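Local coordinates for phosphoacetylglucosamine mutase (Aspergillus lentulus, PDB 5O9X), which catalyses the interconversion of N-acetylglucosamine 6-phosphate and N-acetylglucosamine 1-phosphate, probably on the route to UDP-N-acetylglucosamine, at residues Y261-Q266 against F301-G306; A287-Y292 against E380-G385; T337-G342 against T359-K364. The protein carries 1 engineered substitution. One frame throughout, in Å; residues are numbered along the deposited sequence.

Contacts 2 and 3 both touch the bound glucose 1,6-bisphosphate, whereas contact 1 lies farther off, with the K263 side chain about 10 Å from the ligand. Contacts 1 and 2 have centres about 10 Å apart and share a sheet: L304 N lies 2.7 Å from Y292 O, a probable hydrogen bond. The turn of contact 2 also meets the end of contact 1, G306 N lying 2.9 Å from A381 O. Contact 3, its centre about 12 Å from that of contact 2, adjoins it where E380 OE2 probably accepts a hydrogen bond from G362 N at 3.1 Å. Contacts 1 and 3, with centres about 16 Å apart, do not touch.

Contact 1: Y261-Q266 against F301-G306; sequences YVKTKQ and FRLLDG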
loop_
_atom_site.group_PDB
_atom_site.type_symbol
_atom_site.label_atom_id
_atom_site.label_comp_id
_atom_site.label_asym_id
_atom_site.label_seq_id
_atom_site.Cartn_x
_atom_site.Cartn_y
_atom_site.Cartn_z
ATOM N N TYR A 261 -8.042 -10.352 5.415
ATOM C CA TYR A 261 -8.795 -11.295 6.208
ATOM C C TYR A 261 -8.299 -11.233 7.693
ATOM O O TYR A 261 -9.117 -11.110 8.626
ATOM C CB TYR A 261 -8.658 -12.751 5.625
ATOM C CG TYR A 261 -9.383 -13.790 6.525
ATOM C CD1 TYR A 261 -10.709 -14.216 6.220
ATOM C CD2 TYR A 261 -8.754 -14.326 7.637
ATOM C CE1 TYR A 261 -11.393 -15.163 7.004
ATOM C CE2 TYR A 261 -9.441 -15.212 8.467
ATOM C CZ TYR A 261 -10.745 -15.640 8.107
ATOM O OH TYR A 261 -11.374 -16.534 8.933
ATOM N N VAL A 262 -6.985 -11.323 7.921
ATOM C CA VAL A 262 -6.466 -11.388 9.280
ATOM C C VAL A 262 -6.819 -10.101 10.053
ATOM O O VAL A 262 -7.250 -10.139 11.212
ATOM C CB VAL A 262 -4.958 -11.668 9.223
ATOM C CG1 VAL A 262 -4.318 -11.592 10.623
ATOM C CG2 VAL A 262 -4.728 -13.133 8.726
ATOM N N LYS A 263 -6.564 -8.958 9.422
ATOM C CA LYS A 263 -6.834 -7.673 10.083
ATOM C C LYS A 263 -8.338 -7.425 10.364
ATOM O O LYS A 263 -8.670 -6.939 11.462
ATOM C CB LYS A 263 -6.251 -6.580 9.189
ATOM C CG LYS A 263 -6.591 -5.122 9.675
ATOM C CD LYS A 263 -5.923 -4.742 11.019
ATOM C CE LYS A 263 -6.396 -3.379 11.504
ATOM N NZ LYS A 263 -5.946 -3.155 12.930
ATOM N N THR A 264 -9.237 -7.722 9.399
ATOM C CA THR A 264 -10.669 -7.397 9.588
ATOM C C THR A 264 -11.306 -8.413 10.525
ATOM O O THR A 264 -12.151 -8.045 11.317
ATOM C CB THR A 264 -11.464 -7.398 8.229
ATOM O OG1 THR A 264 -11.235 -8.631 7.525
ATOM C CG2 THR A 264 -10.933 -6.242 7.356
ATOM N N LYS A 265 -10.911 -9.685 10.438
ATOM C CA LYS A 265 -11.489 -10.701 11.331
ATOM C C LYS A 265 -10.743 -10.875 12.647
ATOM O O LYS A 265 -11.263 -11.554 13.577
ATOM C CB LYS A 265 -11.516 -12.080 10.617
ATOM C CG LYS A 265 -12.252 -12.142 9.264
ATOM C CD LYS A 265 -13.737 -12.083 9.508
ATOM C CE LYS A 265 -14.590 -12.218 8.224
ATOM N NZ LYS A 265 -15.368 -13.475 8.462
ATOM N N GLN A 266 -9.516 -10.332 12.750
ATOM C CA GLN A 266 -8.681 -10.491 13.969
ATOM C C GLN A 266 -8.526 -11.957 14.400
ATOM O O GLN A 266 -8.821 -12.322 15.561
ATOM C CB GLN A 266 -9.178 -9.628 15.159
ATOM C CG GLN A 266 -9.140 -8.121 14.798
ATOM C CD GLN A 266 -9.422 -7.153 15.971
ATOM O OE1 GLN A 266 -9.453 -7.542 17.113
ATOM N NE2 GLN A 266 -9.586 -5.871 15.670
ATOM N N PHE A 301 -4.573 -15.957 19.874
ATOM C CA PHE A 301 -4.129 -15.214 18.693
ATOM C C PHE A 301 -3.827 -13.781 19.093
ATOM O O PHE A 301 -4.680 -13.128 19.762
ATOM C CB PHE A 301 -5.268 -15.224 17.588
ATOM C CG PHE A 301 -5.017 -14.273 16.453
ATOM C CD1 PHE A 301 -4.224 -14.664 15.344
ATOM C CD2 PHE A 301 -5.491 -12.953 16.522
ATOM C CE1 PHE A 301 -3.980 -13.766 14.273
ATOM C CE2 PHE A 301 -5.260 -12.079 15.460
ATOM C CZ PHE A 301 -4.489 -12.470 14.361
ATOM N N ARG A 302 -2.686 -13.258 18.655
ATOM C CA ARG A 302 -2.303 -11.852 18.910
ATOM C C ARG A 302 -1.860 -11.232 17.594
ATOM O O ARG A 302 -1.067 -11.799 16.871
ATOM C CB ARG A 302 -1.117 -11.732 19.884
ATOM C CG ARG A 302 -1.336 -12.522 21.192
ATOM C CD ARG A 302 -2.534 -11.930 21.981
ATOM N NE ARG A 302 -2.705 -12.612 23.261
ATOM C CZ ARG A 302 -3.612 -12.259 24.182
ATOM N NH1 ARG A 302 -4.483 -11.259 23.952
ATOM N NH2 ARG A 302 -3.664 -12.961 25.326
ATOM N N LEU A 303 -2.366 -10.060 17.336
ATOM C CA LEU A 303 -2.171 -9.413 16.052
ATOM C C LEU A 303 -1.100 -8.352 16.173
ATOM O O LEU A 303 -1.119 -7.577 17.121
ATOM C CB LEU A 303 -3.503 -8.727 15.585
ATOM C CG LEU A 303 -3.423 -7.871 14.294
ATOM C CD1 LEU A 303 -3.009 -8.719 13.071
ATOM C CD2 LEU A 303 -4.778 -7.103 14.158
ATOM N N LEU A 304 -0.177 -8.305 15.190
ATOM C CA LEU A 304 0.839 -7.270 15.132
ATOM C C LEU A 304 0.670 -6.552 13.845
ATOM O O LEU A 304 1.329 -6.914 12.869
ATOM C CB LEU A 304 2.293 -7.762 15.304
ATOM C CG LEU A 304 2.535 -8.477 16.680
ATOM C CD1 LEU A 304 3.642 -9.578 16.569
ATOM C CD2 LEU A 304 2.873 -7.449 17.728
ATOM N N ASP A 305 -0.123 -5.477 13.869
ATOM C CA ASP A 305 -0.599 -4.906 12.572
ATOM C C ASP A 305 0.303 -3.780 12.046
ATOM O O ASP A 305 1.416 -3.612 12.554
ATOM C CB ASP A 305 -2.072 -4.431 12.709
ATOM C CG ASP A 305 -2.229 -3.178 13.658
ATOM O OD1 ASP A 305 -1.234 -2.512 14.084
ATOM O OD2 ASP A 305 -3.397 -2.815 13.948
ATOM N N GLY A 306 -0.173 -2.989 11.057
ATOM C CA GLY A 306 0.696 -1.919 10.489
ATOM C C GLY A 306 1.289 -0.928 11.465
ATOM O O GLY A 306 2.455 -0.481 11.315
#
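L303 spreads its two methyls over helix 261-265. CD1 meets V262 CG1 at 4.0 Å, and CD2 lies 4.1 Å from K263 CD, the lysine chain crossing the leucine at about a right angle. F301, two residues earlier on the same side of the strand, turns its ring to the end of the helix: V262 CG1 sits at the ring edge, 3.8 Å from F301 CZ, while CE2 comes within 3.4 Å of Q266 C, the backbone carbon of the residue that leaves the helix with positive phi. With K263 CG anti to the backbone N (chi1 174°) and a bend at chi2 (67°) placing CD beside L303, the chain runs on, and NZ forms a salt bridge with D305 OD2 at 2.8 Å through the anti lone pair of that oxygen. The other oxygen, OD1, makes weak N-cap bonds to D307 N and R308 N, so one carboxylate serves both the lysine and the start of helix 306-324. V262 also packs on L291 and Y293 of strand 290-295. Helix 261-265 covers one face of the mixed five-stranded sheet at an outermost strand, 301-304, whose other side, through L304, faces helix 446-451.

Contact 2: A287-Y292 against E380-G385; sequences ADRILY and EANGHG. Unlike the reference sequence in segment 287-292: L291 (reference Val). With G16 (1,6-di-O-phosphono-alpha-D-glucopyranose), chain B.
I290 and G383 join the two backbones. I290 N donates to G383 O at 3.1 Å, nearly straight (164°) but from above the carbonyl plane, and G383 CA approaches I290 O at 3.2 Å in a CA-H...O contact; that buried oxygen has no hydrogen-bond partner. G383 closes a type I turn begun at E380, with an Asx turn from N382 OD1 to H384 N. L291, a leucine where the reference has valine, lays CD1 against N382 O.

Flat groups stack and cross. The N382 amide lies over one face of the R289 guanidinium, planes 12° apart, with ND2 3.7 Å above its centre. D288 O stands 2.9 Å above the H384 ring, near its rim, without a hydrogen bond. A water accepts from R289 NH1 and donates to N382 O.

Polar bonds to the ligand make this a pocket wall. Phosphate oxygen O3X, in the plane of the H384 ring, accepts from H384 NE2 at 2.7 Å and from R289 NE at 3.0 Å; R289 NH2 reaches the bridging O1 at 3.2 Å. E380, extended beyond CG, takes O3-H at OE1, 2.5 Å away, and O4-H at OE2. N382 ND2 adds a weak bond to O4. R289 ends the DGDADR loop, which in relatives of this family binds the catalytic metal; here it faces the sugar-binding turn 380-385.

Strand 290-295 runs between strands 279-283 and 301-304 with helix 428-442 on the I290 side, and the 380-385 turn links strands 375-379 and 385-389 of domain III.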
loop_
_atom_site.group_PDB
_atom_site.type_symbol
_atom_site.label_atom_id
_atom_site.label_comp_id
_atom_site.label_asym_id
_atom_site.label_seq_id
_atom_site.Cartn_x
_atom_site.Cartn_y
_atom_site.Cartn_z
ATOM N N ALA A 287 0.669 -8.318 -2.795
ATOM C CA ALA A 287 1.827 -8.203 -1.882
ATOM C C ALA A 287 2.184 -6.716 -1.588
ATOM O O ALA A 287 3.357 -6.311 -1.608
ATOM C CB ALA A 287 3.044 -8.971 -2.416
ATOM N N ASP A 288 1.151 -5.933 -1.276
ATOM C CA ASP A 288 1.449 -4.607 -0.869
ATOM C C ASP A 288 0.920 -4.235 0.521
ATOM O O ASP A 288 0.852 -3.048 0.893
ATOM C CB ASP A 288 1.004 -3.625 -1.952
ATOM C CG ASP A 288 1.908 -2.377 -1.963
ATOM O OD1 ASP A 288 3.075 -2.442 -1.465
ATOM O OD2 ASP A 288 1.400 -1.367 -2.369
ATOM N N ARG A 289 0.561 -5.257 1.275
ATOM C CA ARG A 289 0.247 -5.121 2.718
ATOM C C ARG A 289 0.934 -6.274 3.414
ATOM O O ARG A 289 0.970 -7.394 2.865
ATOM C CB ARG A 289 -1.256 -5.312 2.965
ATOM C CG ARG A 289 -2.112 -4.205 2.376
ATOM C CD ARG A 289 -3.569 -4.501 2.778
ATOM N NE ARG A 289 -4.491 -3.575 2.085
ATOM C CZ ARG A 289 -5.775 -3.463 2.401
ATOM N NH1 ARG A 289 -6.283 -4.230 3.358
ATOM N NH2 ARG A 289 -6.578 -2.671 1.724
ATOM N N ILE A 290 1.409 -6.024 4.643
ATOM C CA ILE A 290 1.837 -7.154 5.486
ATOM C C ILE A 290 1.354 -6.910 6.928
ATOM O O ILE A 290 1.460 -5.794 7.420
ATOM C CB ILE A 290 3.334 -7.355 5.457
ATOM C CG1 ILE A 290 3.735 -8.610 6.296
ATOM C CG2 ILE A 290 4.097 -6.068 5.764
ATOM C CD1 ILE A 290 5.123 -9.073 5.995
ATOM N N LEU A 291 0.799 -7.929 7.564
ATOM C CA LEU A 291 0.899 -7.996 9.036
ATOM C C LEU A 291 1.369 -9.204 9.647
ATOM O O LEU A 291 1.446 -10.203 8.998
ATOM C CB LEU A 291 -0.315 -7.672 9.760
ATOM C CG LEU A 291 -1.680 -7.875 9.500
ATOM C CD1 LEU A 291 -1.615 -6.480 8.844
ATOM C CD2 LEU A 291 -1.803 -9.194 8.763
ATOM N N TYR A 292 1.697 -9.084 10.918
ATOM C CA TYR A 292 2.302 -10.184 11.653
ATOM C C TYR A 292 1.327 -10.631 12.702
ATOM O O TYR A 292 0.456 -9.845 13.104
ATOM C CB TYR A 292 3.587 -9.604 12.401
ATOM C CG TYR A 292 4.891 -9.882 11.610
ATOM C CD1 TYR A 292 5.223 -9.076 10.472
ATOM C CD2 TYR A 292 5.733 -10.947 11.982
ATOM C CE1 TYR A 292 6.397 -9.315 9.716
ATOM C CE2 TYR A 292 6.961 -11.192 11.280
ATOM C CZ TYR A 292 7.263 -10.378 10.136
ATOM O OH TYR A 292 8.457 -10.535 9.443
ATOM N N GLU A 380 -0.438 2.234 7.424
ATOM C CA GLU A 380 -1.816 2.132 7.774
ATOM C C GLU A 380 -1.928 0.881 8.585
ATOM O O GLU A 380 -1.078 -0.027 8.405
ATOM C CB GLU A 380 -2.677 2.046 6.486
ATOM C CG GLU A 380 -2.581 3.386 5.738
ATOM C CD GLU A 380 -3.423 3.372 4.475
ATOM O OE1 GLU A 380 -2.983 2.792 3.459
ATOM O OE2 GLU A 380 -4.510 3.927 4.506
ATOM N N ALA A 381 -2.924 0.816 9.485
ATOM C CA ALA A 381 -3.129 -0.367 10.327
ATOM C C ALA A 381 -3.223 -1.643 9.497
ATOM O O ALA A 381 -2.867 -2.719 9.986
ATOM C CB ALA A 381 -4.425 -0.147 11.227
ATOM N N ASN A 382 -3.781 -1.542 8.272
ATOM C CA ASN A 382 -4.007 -2.716 7.421
ATOM C C ASN A 382 -2.678 -3.294 6.893
ATOM O O ASN A 382 -2.686 -4.319 6.191
ATOM C CB ASN A 382 -4.934 -2.345 6.200
ATOM C CG ASN A 382 -4.329 -1.291 5.267
ATOM O OD1 ASN A 382 -3.127 -1.192 5.139
ATOM N ND2 ASN A 382 -5.179 -0.517 4.587
ATOM N N GLY A 383 -1.549 -2.593 7.148
ATOM C CA GLY A 383 -0.205 -3.147 6.776
ATOM C C GLY A 383 0.436 -2.569 5.517
ATOM O O GLY A 383 1.524 -2.974 5.128
ATOM N N HIS A 384 -0.180 -1.567 4.920
ATOM C CA HIS A 384 0.560 -0.714 3.967
ATOM C C HIS A 384 1.533 0.176 4.654
ATOM O O HIS A 384 1.250 0.698 5.757
ATOM C CB HIS A 384 -0.436 0.242 3.301
ATOM C CG HIS A 384 -0.953 -0.273 2.018
ATOM N ND1 HIS A 384 -0.189 -0.260 0.846
ATOM C CD2 HIS A 384 -2.138 -0.848 1.701
ATOM C CE1 HIS A 384 -0.932 -0.749 -0.148
ATOM N NE2 HIS A 384 -2.112 -1.114 0.344
ATOM N N GLY A 385 2.737 0.320 4.101
ATOM C CA GLY A 385 3.505 1.448 4.532
ATOM C C GLY A 385 5.007 1.246 4.322
ATOM O O GLY A 385 5.446 0.259 3.727
HETATM C C1 G16 B . -6.054 0.557 -0.820
HETATM C C2 G16 B . -5.165 1.759 -0.514
HETATM C C3 G16 B . -4.941 1.879 1.027
HETATM C C4 G16 B . -6.224 1.949 1.837
HETATM C C5 G16 B . -7.061 0.723 1.494
HETATM C C6 G16 B . -8.489 0.774 1.986
HETATM O O1 G16 B . -5.384 -0.634 -0.396
HETATM O O2 G16 B . -3.886 1.743 -1.220
HETATM O O3 G16 B . -4.098 2.943 1.225
HETATM O O4 G16 B . -6.037 1.941 3.320
HETATM O O5 G16 B . -7.301 0.623 0.070
HETATM O O6 G16 B . -9.126 1.976 1.359
HETATM P P G16 B . -10.706 2.238 1.614
HETATM O O1P G16 B . -10.977 2.180 3.135
HETATM O O2P G16 B . -11.490 1.091 0.932
HETATM O O3P G16 B . -11.091 3.562 0.919
HETATM P "P'" G16 B . -5.004 -1.854 -1.420
HETATM O O1X G16 B . -4.633 -1.224 -2.790
HETATM O O2X G16 B . -6.314 -2.674 -1.655
HETATM O O3X G16 B . -4.022 -2.745 -0.740
HETATM O O HOH W 1 -4.878 -5.749 5.696
#

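Contact 3: T337-G342 against T359-K364; sequences TAYANG and TNTGVK. With G16 (1,6-di-O-phosphono-alpha-D-glucopyranose), chain B.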
loop_
_atom_site.group_PDB
_atom_site.type_symbol
_atom_site.label_atom_id
_atom_site.label_comp_id
_atom_site.label_asym_id
_atom_site.label_seq_id
_atom_site.Cartn_x
_atom_site.Cartn_y
_atom_site.Cartn_z
ATOM N N THR A 337 -3.253 6.915 10.158
ATOM C CA THR A 337 -4.638 7.320 9.846
ATOM C C THR A 337 -5.528 7.045 11.069
ATOM O O THR A 337 -5.072 6.478 12.075
ATOM C CB THR A 337 -5.199 6.673 8.563
ATOM O OG1 THR A 337 -5.479 5.250 8.776
ATOM C CG2 THR A 337 -4.100 6.734 7.446
ATOM N N ALA A 338 -6.816 7.347 10.926
ATOM C CA ALA A 338 -7.775 7.238 12.026
ATOM C C ALA A 338 -8.021 5.758 12.364
ATOM O O ALA A 338 -8.462 5.486 13.474
ATOM C CB ALA A 338 -9.075 7.978 11.630
ATOM N N TYR A 339 -7.639 4.811 11.481
ATOM C CA TYR A 339 -7.827 3.388 11.760
ATOM C C TYR A 339 -6.749 2.906 12.748
ATOM O O TYR A 339 -6.837 1.737 13.203
ATOM C CB TYR A 339 -7.674 2.569 10.452
ATOM C CG TYR A 339 -8.905 2.771 9.571
ATOM C CD1 TYR A 339 -10.114 2.161 9.928
ATOM C CD2 TYR A 339 -8.886 3.675 8.521
ATOM C CE1 TYR A 339 -11.257 2.355 9.190
ATOM C CE2 TYR A 339 -10.040 3.869 7.745
ATOM C CZ TYR A 339 -11.221 3.238 8.141
ATOM O OH TYR A 339 -12.401 3.468 7.452
ATOM N N ALA A 340 -5.699 3.718 13.014
ATOM C CA ALA A 340 -4.687 3.287 13.972
ATOM C C ALA A 340 -5.274 3.098 15.369
ATOM O O ALA A 340 -6.079 3.929 15.844
ATOM C CB ALA A 340 -3.525 4.287 14.060
ATOM N N ASN A 341 -4.905 2.022 16.016
ATOM C CA ASN A 341 -5.387 1.809 17.390
ATOM C C ASN A 341 -4.911 2.962 18.301
ATOM O O ASN A 341 -3.748 3.396 18.225
ATOM C CB ASN A 341 -4.799 0.502 17.916
ATOM C CG ASN A 341 -5.522 0.028 19.127
ATOM O OD1 ASN A 341 -5.235 0.498 20.240
ATOM N ND2 ASN A 341 -6.490 -0.849 18.929
ATOM N N GLY A 342 -5.821 3.478 19.142
ATOM C CA GLY A 342 -5.460 4.630 20.022
ATOM C C GLY A 342 -4.268 4.308 20.878
ATOM O O GLY A 342 -3.573 5.206 21.234
ATOM N N THR A 359 -3.587 11.452 8.833
ATOM C CA THR A 359 -3.999 11.881 7.502
ATOM C C THR A 359 -5.201 11.063 7.026
ATOM O O THR A 359 -5.598 10.083 7.684
ATOM C CB THR A 359 -2.893 11.745 6.404
ATOM O OG1 THR A 359 -2.694 10.357 6.093
ATOM C CG2 THR A 359 -1.531 12.355 6.864
ATOM N N ASN A 360 -5.756 11.455 5.890
ATOM C CA ASN A 360 -6.795 10.622 5.220
ATOM C C ASN A 360 -6.258 9.222 4.878
ATOM O O ASN A 360 -5.048 9.053 4.706
ATOM C CB ASN A 360 -7.241 11.266 3.877
ATOM C CG ASN A 360 -8.099 12.516 4.068
ATOM O OD1 ASN A 360 -8.323 12.990 5.186
ATOM N ND2 ASN A 360 -8.557 13.064 2.956
ATOM N N THR A 361 -7.178 8.266 4.727
ATOM C CA THR A 361 -6.866 6.934 4.250
ATOM C C THR A 361 -6.326 6.992 2.825
ATOM O O THR A 361 -6.831 7.772 1.971
ATOM C CB THR A 361 -8.108 6.045 4.353
ATOM O OG1 THR A 361 -8.200 5.645 5.713
ATOM C CG2 THR A 361 -8.018 4.785 3.499
ATOM N N GLY A 362 -5.304 6.178 2.582
ATOM C CA GLY A 362 -4.763 6.041 1.191
ATOM C C GLY A 362 -3.278 6.471 1.277
ATOM O O GLY A 362 -2.957 7.600 1.679
ATOM N N VAL A 363 -2.367 5.594 0.836
ATOM C CA VAL A 363 -0.914 5.815 0.861
ATOM C C VAL A 363 -0.447 7.210 0.318
ATOM O O VAL A 363 0.447 7.842 0.848
ATOM C CB VAL A 363 -0.189 4.691 0.008
ATOM C CG1 VAL A 363 1.330 4.899 0.020
ATOM C CG2 VAL A 363 -0.482 3.324 0.588
ATOM N N LYS A 364 -1.091 7.691 -0.708
ATOM C CA LYS A 364 -0.754 8.975 -1.283
ATOM C C LYS A 364 -0.749 10.070 -0.209
ATOM O O LYS A 364 0.191 10.859 -0.092
ATOM C CB LYS A 364 -1.712 9.267 -2.484
ATOM C CG LYS A 364 -3.236 9.389 -2.135
ATOM C CD LYS A 364 -4.169 8.986 -3.304
ATOM C CE LYS A 364 -5.613 9.529 -3.229
ATOM N NZ LYS A 364 -6.544 9.032 -4.343
HETATM C C1 G16 B . -6.054 0.557 -0.820
HETATM C C2 G16 B . -5.165 1.759 -0.514
HETATM C C3 G16 B . -4.941 1.879 1.027
HETATM C C4 G16 B . -6.224 1.949 1.837
HETATM C C5 G16 B . -7.061 0.723 1.494
HETATM C C6 G16 B . -8.489 0.774 1.986
HETATM O O1 G16 B . -5.384 -0.634 -0.396
HETATM O O2 G16 B . -3.886 1.743 -1.220
HETATM O O3 G16 B . -4.098 2.943 1.225
HETATM O O4 G16 B . -6.037 1.941 3.320
HETATM O O5 G16 B . -7.301 0.623 0.070
HETATM O O6 G16 B . -9.126 1.976 1.359
HETATM P P G16 B . -10.706 2.238 1.614
HETATM O O1P G16 B . -10.977 2.180 3.135
HETATM O O2P G16 B . -11.490 1.091 0.932
HETATM O O3P G16 B . -11.091 3.562 0.919
HETATM P "P'" G16 B . -5.004 -1.854 -1.420
HETATM O O1X G16 B . -4.633 -1.224 -2.790
HETATM O O2X G16 B . -6.314 -2.674 -1.655
HETATM O O3X G16 B . -4.022 -2.745 -0.740
HETATM O O HOH W 2 -6.113 3.953 6.550
HETATM O O HOH W 3 -7.916 8.928 8.549
#
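The Y339 ring is met at its edge by two threonine hydroxyls. T361 OG1 lies in the ring plane, 3.3 Å from CE2, its side chain crossing the tyrosine at about a right angle; T337 OG1 also lies in that plane. Outside the two segments, Y339 meets the F503 ring with the planes at about 60°, and its OH is hydrogen-bonded to R505 NH1.

No direct hydrogen bond joins the segments; water does. The T337 and T361 hydroxyls are 4.1 Å apart, and one water bridges them, at 2.7 Å from T337 OG1 and 2.8 Å from T361 OG1. A second accepts from A338 N and donates to T359 O at 2.7 Å. T337 CB rests 3.5 Å from T359 O, and T337 CG2 lies near N360 O.

T361 works in two directions. OG1, anti to the carbonyl carbon (chi1 -80°), faces the tyrosine and water, whereas methyl CG2 is 3.5 Å from ligand O4. V363 N donates to ligand O3 at 3.2 Å (136°). G362 is the N-cap residue, so the sugar hydroxyl meets the start of helix 363-370, whose dipole may favour an acceptor there.

Segment 337-342 forms a type I turn, T337 to A340, leading from strand 332-337 into helix 342-350; segment 359-364 leads from the neighbouring parallel strand 356-359 into helix 363-370, and strands 501-506 and 513-518 of the C-terminal domain lie beside Y339.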